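Local coordinates for 2-dehydropantoate 2-reductase (Geobacter metallireducens, PDB 3HN2), which probably catalyses the NADPH-dependent reduction of ketopantoate to pantoic acid, the second step from 3-methyl-2-oxobutanoate towards pantothenate, at residues A[160-163]-A[164-167]; A[177-180]-A[181-185]; A[259-262]-A[263-267]; A[269-272]-A[273-277]. All coordinates share one frame; numbering follows the deposited sequence.

Contact 1: A[160-163]-A[164-167]; sequences EELA and AMFR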
loop_
_atom_site.group_PDB
_atom_site.type_symbol
_atom_site.label_atom_id
_atom_site.label_comp_id
_atom_site.label_asym_id
_atom_site.label_seq_id
_atom_site.Cartn_x
_atom_site.Cartn_y
_atom_site.Cartn_z
ATOM N N GLU A 160 -23.029 12.252 9.166
ATOM C CA GLU A 160 -22.026 12.418 10.217
ATOM C C GLU A 160 -22.294 11.539 11.431
ATOM O O GLU A 160 -21.348 11.102 12.079
ATOM C CB GLU A 160 -21.871 13.886 10.631
ATOM C CG GLU A 160 -21.259 14.798 9.557
ATOM C CD GLU A 160 -19.793 14.484 9.234
ATOM O OE1 GLU A 160 -19.061 13.978 10.114
ATOM O OE2 GLU A 160 -19.369 14.759 8.090
ATOM N N GLU A 161 -23.570 11.284 11.736
ATOM C CA GLU A 161 -23.954 10.356 12.813
ATOM C C GLU A 161 -23.521 8.927 12.511
ATOM O O GLU A 161 -23.108 8.204 13.415
ATOM C CB GLU A 161 -25.465 10.385 13.083
ATOM C CG GLU A 161 -25.930 11.499 14.024
ATOM C CD GLU A 161 -27.452 11.683 14.045
ATOM O OE1 GLU A 161 -28.162 11.080 13.206
ATOM O OE2 GLU A 161 -27.943 12.442 14.910
ATOM N N LEU A 162 -23.627 8.525 11.244
ATOM C CA LEU A 162 -23.141 7.217 10.800
ATOM C C LEU A 162 -21.610 7.148 10.796
ATOM O O LEU A 162 -21.031 6.143 11.212
ATOM C CB LEU A 162 -23.694 6.873 9.412
ATOM C CG LEU A 162 -25.162 6.452 9.305
ATOM C CD1 LEU A 162 -25.556 6.262 7.847
ATOM C CD2 LEU A 162 -25.435 5.182 10.099
ATOM N N ALA A 163 -20.974 8.223 10.330
ATOM C CA ALA A 163 -19.517 8.366 10.337
ATOM C C ALA A 163 -18.953 8.280 11.749
ATOM O O ALA A 163 -17.947 7.598 11.976
ATOM C CB ALA A 163 -19.108 9.678 9.690
ATOM N N ALA A 164 -19.613 8.969 12.684
ATOM C CA ALA A 164 -19.252 8.937 14.102
ATOM C C ALA A 164 -19.395 7.529 14.665
ATOM O O ALA A 164 -18.503 7.043 15.366
ATOM C CB ALA A 164 -20.105 9.917 14.895
ATOM N N MET A 165 -20.511 6.882 14.326
ATOM C CA MET A 165 -20.816 5.516 14.750
ATOM C C MET A 165 -19.732 4.512 14.331
ATOM O O MET A 165 -19.343 3.656 15.127
ATOM C CB MET A 165 -22.187 5.089 14.208
ATOM C CG MET A 165 -22.651 3.719 14.663
ATOM S SD MET A 165 -23.728 2.951 13.450
ATOM C CE MET A 165 -25.321 3.605 13.965
ATOM N N PHE A 166 -19.250 4.628 13.094
ATOM C CA PHE A 166 -18.141 3.784 12.620
ATOM C C PHE A 166 -16.809 4.093 13.295
ATOM O O PHE A 166 -16.094 3.174 13.675
ATOM C CB PHE A 166 -17.976 3.860 11.105
ATOM C CG PHE A 166 -18.912 2.967 10.346
ATOM C CD1 PHE A 166 -18.740 1.588 10.359
ATOM C CD2 PHE A 166 -19.954 3.507 9.604
ATOM C CE1 PHE A 166 -19.598 0.756 9.654
ATOM C CE2 PHE A 166 -20.815 2.685 8.893
ATOM C CZ PHE A 166 -20.636 1.306 8.915
ATOM N N ARG A 167 -16.490 5.381 13.438
ATOM C CA ARG A 167 -15.245 5.830 14.083
ATOM C C ARG A 167 -15.153 5.421 15.551
ATOM O O ARG A 167 -14.068 5.105 16.041
ATOM C CB ARG A 167 -15.055 7.341 13.936
ATOM C CG ARG A 167 -14.617 7.790 12.540
ATOM C CD ARG A 167 -14.214 9.267 12.507
ATOM N NE ARG A 167 -15.336 10.163 12.805
ATOM C CZ ARG A 167 -16.013 10.871 11.902
ATOM N NH1 ARG A 167 -17.018 11.650 12.290
ATOM N NH2 ARG A 167 -15.697 10.812 10.615
#
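The side chain of Arg167 folds back over Ala163, one turn earlier on helix 157-168. This helix is the crossover of a beta-alpha-beta unit that links strand 142-150 to strand 173-175 in the Rossmann-type domain. The guanidinium lies with one face over the carbonyl oxygen of Ala163, and Arg167 NH2 sits 3.7 Å from Ala163 CB. A bend at chi3 (-64°) turns the end of the arginine back along the helix. This brings its edge toward Glu160, seven residues earlier. Glu160 OE1 lies near the guanidinium plane, 3.8 Å from Arg167 NH1, in a long salt bridge. The carboxylate and guanidinium planes are 26° apart. The stronger polar partner of Arg167 is elsewhere: NH2 donates a hydrogen bond to the carbonyl oxygen of Cys173 on strand 173-175. The arginine therefore ties the helix to the edge strand of the sheet as well as to its own earlier turns.

Four backbone bonds join 160-163 to 164-167 in the regular helical pattern. The amides of Ala164, Met165, Phe166 and Arg167 each reach the carbonyl four residues back. Phe166 and Leu162 are both buried. Both side chains touch Leu148 on strand 142-150, and Phe166 also touches Ile146 and Cys173. The Phe166 ring meets the carbonyl oxygen of Leu162 obliquely, with CD2 3.3 Å from Leu162 O. Leu162 and Met165 lie side by side and point the same way. Their methyl ends are in loose apolar contact, Leu162 CD2 to Met165 CE, at 4.2 Å.

Contact 2: A[177-180]-A[181-185]; sequences DDLK and RARWE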
loop_
_atom_site.group_PDB
_atom_site.type_symbol
_atom_site.label_atom_id
_atom_site.label_comp_id
_atom_site.label_asym_id
_atom_site.label_seq_id
_atom_site.Cartn_x
_atom_site.Cartn_y
_atom_site.Cartn_z
ATOM N N ASP A 177 -19.288 14.566 -0.358
ATOM C CA ASP A 177 -20.507 15.132 -0.955
ATOM C C ASP A 177 -20.752 14.535 -2.337
ATOM O O ASP A 177 -21.847 14.653 -2.902
ATOM C CB ASP A 177 -20.402 16.657 -1.075
ATOM C CG ASP A 177 -20.322 17.355 0.268
ATOM O OD1 ASP A 177 -20.393 16.675 1.314
ATOM O OD2 ASP A 177 -20.185 18.597 0.276
ATOM N N ASP A 178 -19.716 13.898 -2.877
ATOM C CA ASP A 178 -19.784 13.283 -4.191
ATOM C C ASP A 178 -19.560 11.781 -4.057
ATOM O O ASP A 178 -18.447 11.273 -4.264
ATOM C CB ASP A 178 -18.761 13.927 -5.125
ATOM C CG ASP A 178 -19.186 13.890 -6.580
ATOM O OD1 ASP A 178 -20.201 13.221 -6.905
ATOM O OD2 ASP A 178 -18.487 14.531 -7.399
ATOM N N LEU A 179 -20.634 11.091 -3.674
ATOM C CA LEU A 179 -20.667 9.633 -3.570
ATOM C C LEU A 179 -20.393 8.986 -4.925
ATOM O O LEU A 179 -19.604 8.038 -5.031
ATOM C CB LEU A 179 -22.038 9.187 -3.049
ATOM C CG LEU A 179 -22.416 7.704 -3.127
ATOM C CD1 LEU A 179 -21.527 6.883 -2.213
ATOM C CD2 LEU A 179 -23.884 7.508 -2.770
ATOM N N LYS A 180 -21.052 9.525 -5.950
ATOM C CA LYS A 180 -20.941 9.049 -7.315
ATOM C C LYS A 180 -19.479 9.008 -7.771
ATOM O O LYS A 180 -19.043 8.013 -8.345
ATOM C CB LYS A 180 -21.778 9.936 -8.238
ATOM C CG LYS A 180 -22.280 9.262 -9.508
ATOM C CD LYS A 180 -22.802 10.308 -10.491
ATOM C CE LYS A 180 -23.680 9.697 -11.571
ATOM N NZ LYS A 180 -25.088 9.532 -11.113
ATOM N N ARG A 181 -18.733 10.080 -7.490
ATOM C CA ARG A 181 -17.317 10.169 -7.853
ATOM C C ARG A 181 -16.493 9.099 -7.149
ATOM O O ARG A 181 -15.739 8.396 -7.790
ATOM C CB ARG A 181 -16.750 11.563 -7.563
ATOM C CG ARG A 181 -15.263 11.708 -7.905
ATOM C CD ARG A 181 -14.713 13.050 -7.462
ATOM N NE ARG A 181 -13.315 12.920 -7.072
ATOM C CZ ARG A 181 -12.292 13.482 -7.706
ATOM N NH1 ARG A 181 -12.495 14.258 -8.761
ATOM N NH2 ARG A 181 -11.059 13.278 -7.268
ATOM N N ALA A 182 -16.696 8.961 -5.843
ATOM C CA ALA A 182 -15.989 7.999 -5.001
ATOM C C ALA A 182 -16.150 6.533 -5.430
ATOM O O ALA A 182 -15.206 5.745 -5.303
ATOM C CB ALA A 182 -16.417 8.180 -3.555
ATOM N N ARG A 183 -17.344 6.179 -5.918
ATOM C CA ARG A 183 -17.621 4.859 -6.502
ATOM C C ARG A 183 -16.743 4.646 -7.732
ATOM O O ARG A 183 -16.092 3.604 -7.875
ATOM C CB ARG A 183 -19.104 4.737 -6.896
ATOM C CG ARG A 183 -20.082 4.591 -5.724
ATOM C CD ARG A 183 -20.462 3.132 -5.470
ATOM N NE ARG A 183 -20.629 2.879 -4.041
ATOM C CZ ARG A 183 -20.618 1.675 -3.476
ATOM N NH1 ARG A 183 -20.777 1.563 -2.163
ATOM N NH2 ARG A 183 -20.447 0.585 -4.212
ATOM N N TRP A 184 -16.719 5.654 -8.603
ATOM C CA TRP A 184 -15.892 5.643 -9.801
ATOM C C TRP A 184 -14.400 5.669 -9.479
ATOM O O TRP A 184 -13.594 5.101 -10.216
ATOM C CB TRP A 184 -16.249 6.827 -10.696
ATOM C CG TRP A 184 -17.419 6.570 -11.586
ATOM C CD1 TRP A 184 -18.702 7.008 -11.402
ATOM C CD2 TRP A 184 -17.423 5.816 -12.806
ATOM N NE1 TRP A 184 -19.501 6.575 -12.434
ATOM C CE2 TRP A 184 -18.745 5.837 -13.306
ATOM C CE3 TRP A 184 -16.442 5.115 -13.518
ATOM C CZ2 TRP A 184 -19.109 5.191 -14.493
ATOM C CZ3 TRP A 184 -16.805 4.473 -14.703
ATOM C CH2 TRP A 184 -18.128 4.518 -15.175
ATOM N N GLU A 185 -14.048 6.331 -8.379
ATOM C CA GLU A 185 -12.677 6.373 -7.889
ATOM C C GLU A 185 -12.183 4.973 -7.534
ATOM O O GLU A 185 -11.045 4.627 -7.837
ATOM C CB GLU A 185 -12.564 7.299 -6.672
ATOM C CG GLU A 185 -12.748 8.795 -6.960
ATOM C CD GLU A 185 -12.450 9.673 -5.746
ATOM O OE1 GLU A 185 -12.692 9.232 -4.599
ATOM O OE2 GLU A 185 -11.972 10.812 -5.940
#
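Asp178 sets its carboxylate against the aliphatic start of Arg181, with Asp178 OD2 3.4 Å from Arg181 CB. The two side chains cross at about a right angle. Their opposite charges are not in contact, with Asp178 OD2 5.4 Å from Arg181 NE, and any attraction is probably modest. Asp178 OD2 also accepts a weak hydrogen bond from the amide of Ala234. With an alanine in place of Asp178, the Ala234 amide is likely to lose this acceptor and Arg181 CB its carboxylate neighbour.

Among the charged bonds, Arg181 bends at chi3, and its guanidinium meets Glu185, one turn on. Arg181 NE donates to Glu185 OE2 at 2.7 Å, from above the carboxylate plane, and NH2 adds a weak bond to the same oxygen. Arg181 NH1 bonds the carbonyl of Thr235. Arg183 points elsewhere: NH2 bonds the carbonyls of Gln103 and Gly105, and NE pairs with Glu109.

Of the backbone bonds between 177-180 and 181-185, Arg183 N to Leu179 O (3.1 Å) is of normal strength. Those of Ala182 to Asp178 and Trp184 to Lys180 are weak. Lys180 O also meets the edge of the indole, 3.2 Å from Trp184 CD1.

Asp178 holds the N-cap position of helix 179-200, and the residues after it form its first turns. This long helix belongs to the helical C-terminal domain.

Contact 3: A[259-262]-A[263-267]; sequences MEID and REEGR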
loop_
_atom_site.group_PDB
_atom_site.type_symbol
_atom_site.label_atom_id
_atom_site.label_comp_id
_atom_site.label_asym_id
_atom_site.label_seq_id
_atom_site.Cartn_x
_atom_site.Cartn_y
_atom_site.Cartn_z
ATOM N N MET A 259 -12.118 -11.037 -6.368
ATOM C CA MET A 259 -12.565 -11.756 -7.565
ATOM C C MET A 259 -11.715 -12.975 -7.909
ATOM O O MET A 259 -12.244 -13.984 -8.383
ATOM C CB MET A 259 -12.611 -10.820 -8.771
ATOM C CG MET A 259 -13.973 -10.206 -9.057
ATOM S SD MET A 259 -14.077 -9.571 -10.747
ATOM C CE MET A 259 -13.785 -11.062 -11.649
ATOM N N GLU A 260 -10.406 -12.870 -7.681
ATOM C CA GLU A 260 -9.480 -13.977 -7.898
ATOM C C GLU A 260 -9.741 -15.104 -6.893
ATOM O O GLU A 260 -9.729 -16.284 -7.256
ATOM C CB GLU A 260 -8.028 -13.487 -7.805
ATOM C CG GLU A 260 -6.979 -14.585 -8.029
ATOM C CD GLU A 260 -5.542 -14.087 -7.994
ATOM O OE1 GLU A 260 -5.306 -12.896 -7.692
ATOM O OE2 GLU A 260 -4.639 -14.907 -8.268
ATOM N N ILE A 261 -9.985 -14.723 -5.640
ATOM C CA ILE A 261 -10.315 -15.661 -4.563
ATOM C C ILE A 261 -11.609 -16.413 -4.884
ATOM O O ILE A 261 -11.680 -17.633 -4.727
ATOM C CB ILE A 261 -10.417 -14.937 -3.179
ATOM C CG1 ILE A 261 -9.096 -14.238 -2.810
ATOM C CG2 ILE A 261 -10.863 -15.898 -2.065
ATOM C CD1 ILE A 261 -7.871 -15.153 -2.724
ATOM N N ASP A 262 -12.609 -15.677 -5.364
ATOM C CA ASP A 262 -13.880 -16.257 -5.796
ATOM C C ASP A 262 -13.718 -17.231 -6.972
ATOM O O ASP A 262 -14.410 -18.249 -7.041
ATOM C CB ASP A 262 -14.873 -15.149 -6.161
ATOM C CG ASP A 262 -15.335 -14.344 -4.955
ATOM O OD1 ASP A 262 -15.556 -14.935 -3.875
ATOM O OD2 ASP A 262 -15.495 -13.112 -5.094
ATOM N N ARG A 263 -12.802 -16.903 -7.884
ATOM C CA ARG A 263 -12.439 -17.765 -9.011
ATOM C C ARG A 263 -11.788 -19.068 -8.527
ATOM O O ARG A 263 -12.134 -20.149 -9.011
ATOM C CB ARG A 263 -11.509 -17.004 -9.965
ATOM C CG ARG A 263 -10.879 -17.818 -11.089
ATOM C CD ARG A 263 -11.563 -17.550 -12.409
ATOM N NE ARG A 263 -10.599 -17.359 -13.492
ATOM C CZ ARG A 263 -10.438 -18.177 -14.528
ATOM N NH1 ARG A 263 -11.186 -19.265 -14.651
ATOM N NH2 ARG A 263 -9.525 -17.898 -15.448
ATOM N N GLU A 264 -10.864 -18.951 -7.568
ATOM C CA GLU A 264 -10.193 -20.105 -6.952
ATOM C C GLU A 264 -11.150 -21.064 -6.237
ATOM O O GLU A 264 -10.999 -22.284 -6.331
ATOM C CB GLU A 264 -9.121 -19.639 -5.969
ATOM C CG GLU A 264 -7.745 -19.423 -6.582
ATOM C CD GLU A 264 -6.721 -19.002 -5.547
ATOM O OE1 GLU A 264 -6.598 -19.692 -4.513
ATOM O OE2 GLU A 264 -6.041 -17.978 -5.761
ATOM N N GLU A 265 -12.128 -20.500 -5.527
ATOM C CA GLU A 265 -13.151 -21.281 -4.824
ATOM C C GLU A 265 -14.287 -21.713 -5.753
ATOM O O GLU A 265 -15.156 -22.493 -5.357
ATOM C CB GLU A 265 -13.720 -20.492 -3.640
ATOM C CG GLU A 265 -12.751 -20.287 -2.476
ATOM C CD GLU A 265 -13.271 -19.312 -1.422
ATOM O OE1 GLU A 265 -14.096 -18.429 -1.756
ATOM O OE2 GLU A 265 -12.843 -19.423 -0.251
ATOM N N GLY A 266 -14.281 -21.194 -6.979
ATOM C CA GLY A 266 -15.258 -21.575 -7.992
ATOM C C GLY A 266 -16.652 -21.011 -7.786
ATOM O O GLY A 266 -17.618 -21.519 -8.356
ATOM N N ARG A 267 -16.765 -19.968 -6.968
ATOM C CA ARG A 267 -18.046 -19.296 -6.767
ATOM C C ARG A 267 -18.199 -18.176 -7.809
ATOM O O ARG A 267 -17.189 -17.717 -8.356
ATOM C CB ARG A 267 -18.190 -18.797 -5.318
ATOM C CG ARG A 267 -17.673 -17.398 -5.035
ATOM C CD ARG A 267 -18.486 -16.710 -3.933
ATOM N NE ARG A 267 -18.561 -17.500 -2.703
ATOM C CZ ARG A 267 -17.650 -17.483 -1.730
ATOM N NH1 ARG A 267 -17.821 -18.241 -0.655
ATOM N NH2 ARG A 267 -16.570 -16.717 -1.824
#
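Arg267 curls back to Asp262, and the two form a salt bridge across the end of helix 258-264. CG of Arg267 stands between its backbone N and carbonyl carbon (chi1 89°), the crowded position. Further bends at chi2 and chi3 lay CG and CD against the aspartate, each 3.4 Å from Asp262 OD1. The same bends bring Arg267 NH2 to Asp262 OD1 at 2.9 Å, nearly along the C-O axis of the acid. The oxygen lies in the guanidinium plane, while the carboxylate plane is turned 76° from it.

Arg267 NH2 also pairs with Glu265 OE1 at 3.0 Å, so one nitrogen joins two acids. Those two carboxylates are close, and the arginine charge between them is likely to ease their repulsion. A leucine in place of Arg267 would probably leave the nearby acids of Asp262 and Glu265 without the positive charge they share.

The helix ends in a Schellman motif. Arg267 N bonds Asp262 O at 2.9 Å in the carbonyl plane, and Gly266 N makes a weak bond to Arg263 O. Gly266 is the C-prime residue, with positive phi (74°).

Glu260 and Glu264 run side by side, and Glu264 OE2 is paired with Lys256. The Arg263 side chain reaches away from the helix, its NE bonding the carbonyl of Ala198 and its NH2 that of Leu199, near the end of helix 179-200. Met259 packs between that helix, helix 271-284 and Leu299 of helix 290-302.

Contact 4: A[269-272]-A[273-277]; sequences LEIA and AIFRT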
loop_
_atom_site.group_PDB
_atom_site.type_symbol
_atom_site.label_atom_id
_atom_site.label_comp_id
_atom_site.label_asym_id
_atom_site.label_seq_id
_atom_site.Cartn_x
_atom_site.Cartn_y
_atom_site.Cartn_z
ATOM N N LEU A 269 -18.847 -14.653 -10.023
ATOM C CA LEU A 269 -18.121 -13.390 -9.982
ATOM C C LEU A 269 -19.046 -12.193 -10.173
ATOM O O LEU A 269 -20.104 -12.304 -10.800
ATOM C CB LEU A 269 -17.010 -13.380 -11.033
ATOM C CG LEU A 269 -16.074 -14.598 -11.075
ATOM C CD1 LEU A 269 -15.017 -14.434 -12.150
ATOM C CD2 LEU A 269 -15.409 -14.856 -9.738
ATOM N N GLU A 270 -18.631 -11.051 -9.632
ATOM C CA GLU A 270 -19.411 -9.821 -9.702
ATOM C C GLU A 270 -19.122 -9.016 -10.978
ATOM O O GLU A 270 -18.857 -7.812 -10.908
ATOM C CB GLU A 270 -19.151 -8.959 -8.461
ATOM C CG GLU A 270 -19.260 -9.680 -7.114
ATOM C CD GLU A 270 -19.253 -8.713 -5.927
ATOM O OE1 GLU A 270 -20.290 -8.050 -5.685
ATOM O OE2 GLU A 270 -18.218 -8.621 -5.232
ATOM N N ILE A 271 -19.176 -9.680 -12.137
ATOM C CA ILE A 271 -18.894 -9.044 -13.430
ATOM C C ILE A 271 -19.910 -7.950 -13.734
ATOM O O ILE A 271 -19.534 -6.861 -14.172
ATOM C CB ILE A 271 -18.902 -10.067 -14.607
ATOM C CG1 ILE A 271 -17.986 -11.261 -14.325
ATOM C CG2 ILE A 271 -18.563 -9.387 -15.951
ATOM C CD1 ILE A 271 -16.499 -10.949 -14.395
ATOM N N ALA A 272 -21.188 -8.244 -13.484
ATOM C CA ALA A 272 -22.291 -7.334 -13.809
ATOM C C ALA A 272 -22.086 -5.943 -13.212
ATOM O O ALA A 272 -22.023 -4.954 -13.948
ATOM C CB ALA A 272 -23.612 -7.931 -13.381
ATOM N N ALA A 273 -21.907 -5.879 -11.895
ATOM C CA ALA A 273 -21.757 -4.602 -11.183
ATOM C C ALA A 273 -20.406 -3.901 -11.385
ATOM O O ALA A 273 -20.363 -2.681 -11.553
ATOM C CB ALA A 273 -22.032 -4.796 -9.707
ATOM N N ILE A 274 -19.312 -4.659 -11.366
ATOM C CA ILE A 274 -17.979 -4.073 -11.537
ATOM C C ILE A 274 -17.694 -3.639 -12.990
ATOM O O ILE A 274 -17.111 -2.573 -13.220
ATOM C CB ILE A 274 -16.860 -5.011 -10.976
ATOM C CG1 ILE A 274 -17.060 -5.246 -9.474
ATOM C CG2 ILE A 274 -15.469 -4.428 -11.212
ATOM C CD1 ILE A 274 -16.335 -6.473 -8.937
ATOM N N PHE A 275 -18.137 -4.439 -13.961
ATOM C CA PHE A 275 -17.759 -4.229 -15.363
ATOM C C PHE A 275 -18.899 -3.814 -16.289
ATOM O O PHE A 275 -18.793 -2.802 -16.979
ATOM C CB PHE A 275 -17.106 -5.484 -15.939
ATOM C CG PHE A 275 -15.766 -5.801 -15.361
ATOM C CD1 PHE A 275 -14.607 -5.342 -15.977
ATOM C CD2 PHE A 275 -15.651 -6.596 -14.227
ATOM C CE1 PHE A 275 -13.354 -5.660 -15.462
ATOM C CE2 PHE A 275 -14.400 -6.911 -13.697
ATOM C CZ PHE A 275 -13.253 -6.439 -14.317
ATOM N N ARG A 276 -19.972 -4.601 -16.327
ATOM C CA ARG A 276 -21.015 -4.395 -17.342
ATOM C C ARG A 276 -21.871 -3.152 -17.101
ATOM O O ARG A 276 -22.264 -2.480 -18.057
ATOM C CB ARG A 276 -21.873 -5.651 -17.546
ATOM C CG ARG A 276 -21.154 -6.787 -18.279
ATOM C CD ARG A 276 -20.860 -6.417 -19.733
ATOM N NE ARG A 276 -20.073 -7.428 -20.436
ATOM C CZ ARG A 276 -19.453 -7.220 -21.596
ATOM N NH1 ARG A 276 -19.538 -6.032 -22.180
ATOM N NH2 ARG A 276 -18.747 -8.195 -22.173
ATOM N N THR A 277 -22.118 -2.844 -15.827
ATOM C CA THR A 277 -22.827 -1.617 -15.418
ATOM C C THR A 277 -22.039 -0.323 -15.728
ATOM O O THR A 277 -22.614 0.594 -16.324
ATOM C CB THR A 277 -23.300 -1.667 -13.923
ATOM O OG1 THR A 277 -24.042 -2.871 -13.685
ATOM C CG2 THR A 277 -24.166 -0.480 -13.580
#
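Ile274 lies back over the carbonyl of Glu270, the N-cap residue of helix 271-284. Its CB is 3.4 Å from Glu270 O. CG1, placed beside the backbone N (chi1 -61°), keeps close to the same oxygen. The chain then extends (chi2 161°), and its tip CD1 lies 3.5 Å from Glu270 O and 3.8 Å from Glu270 CB. The side chain thus runs past the carbonyl and ends against the base of the glutamate. Besides this packing, Ile274 N donates a hydrogen bond to Glu270 O. The carboxylate of Glu270 heads elsewhere, and OE1 is hydrogen-bonded to Thr79 OG1.

The next turn is wider than an alpha turn. Ile271 O accepts two backbone bonds, from Phe275 N at 2.8 Å and from Arg276 N at 3.2 Å. The two donors come from opposite faces of the carbonyl plane. This shift to bonds five residues apart marks a pi-type turn at 273-276. Ala272 O is also gripped twice, both times by Thr277. Thr277 N comes nearly end-on to the carbonyl at 2.8 Å, while Thr277 OG1 donates from above its plane at 2.9 Å. The hydroxyl stands beside its own backbone N (chi1 -52°), which lets it reach back to this carbonyl.

Ile271 CG2 touches Phe275 CB, and the two side chains cross at a slant. Both pack on Met259 of helix 258-264 and on helix 290-302, through Leu299 and Ala296. Phe275 and Ile274 also meet Ile191 of helix 179-200. Arg276 pairs with Glu300 of helix 290-302.

How the contacts relate
The four contacts follow one another along the chain. Contact 1 lies in the Rossmann-type domain, and contacts 2, 3 and 4 in the helical C-terminal domain. Contacts 1 and 3 sit on opposite sides of the chain's centre, with their own centres 33 Å apart. Contacts 3 and 4 touch: Leu269 CD2 packs 3.6 Å from Asp262 CB, and Ile271 CD1 lies 3.9 Å from Met259 CE. Contacts 2 and 4 come within about 6 Å at their nearest atoms, and Trp184 reaches Pro278 and Tyr281, further along the helix of contact 4. Glu270 and Asp262 both make long, weak ion pairs with Lys78. The Arg267 side chain lies near, without touching, a Rossmann-type glycine-rich motif that probably takes part in NADPH binding.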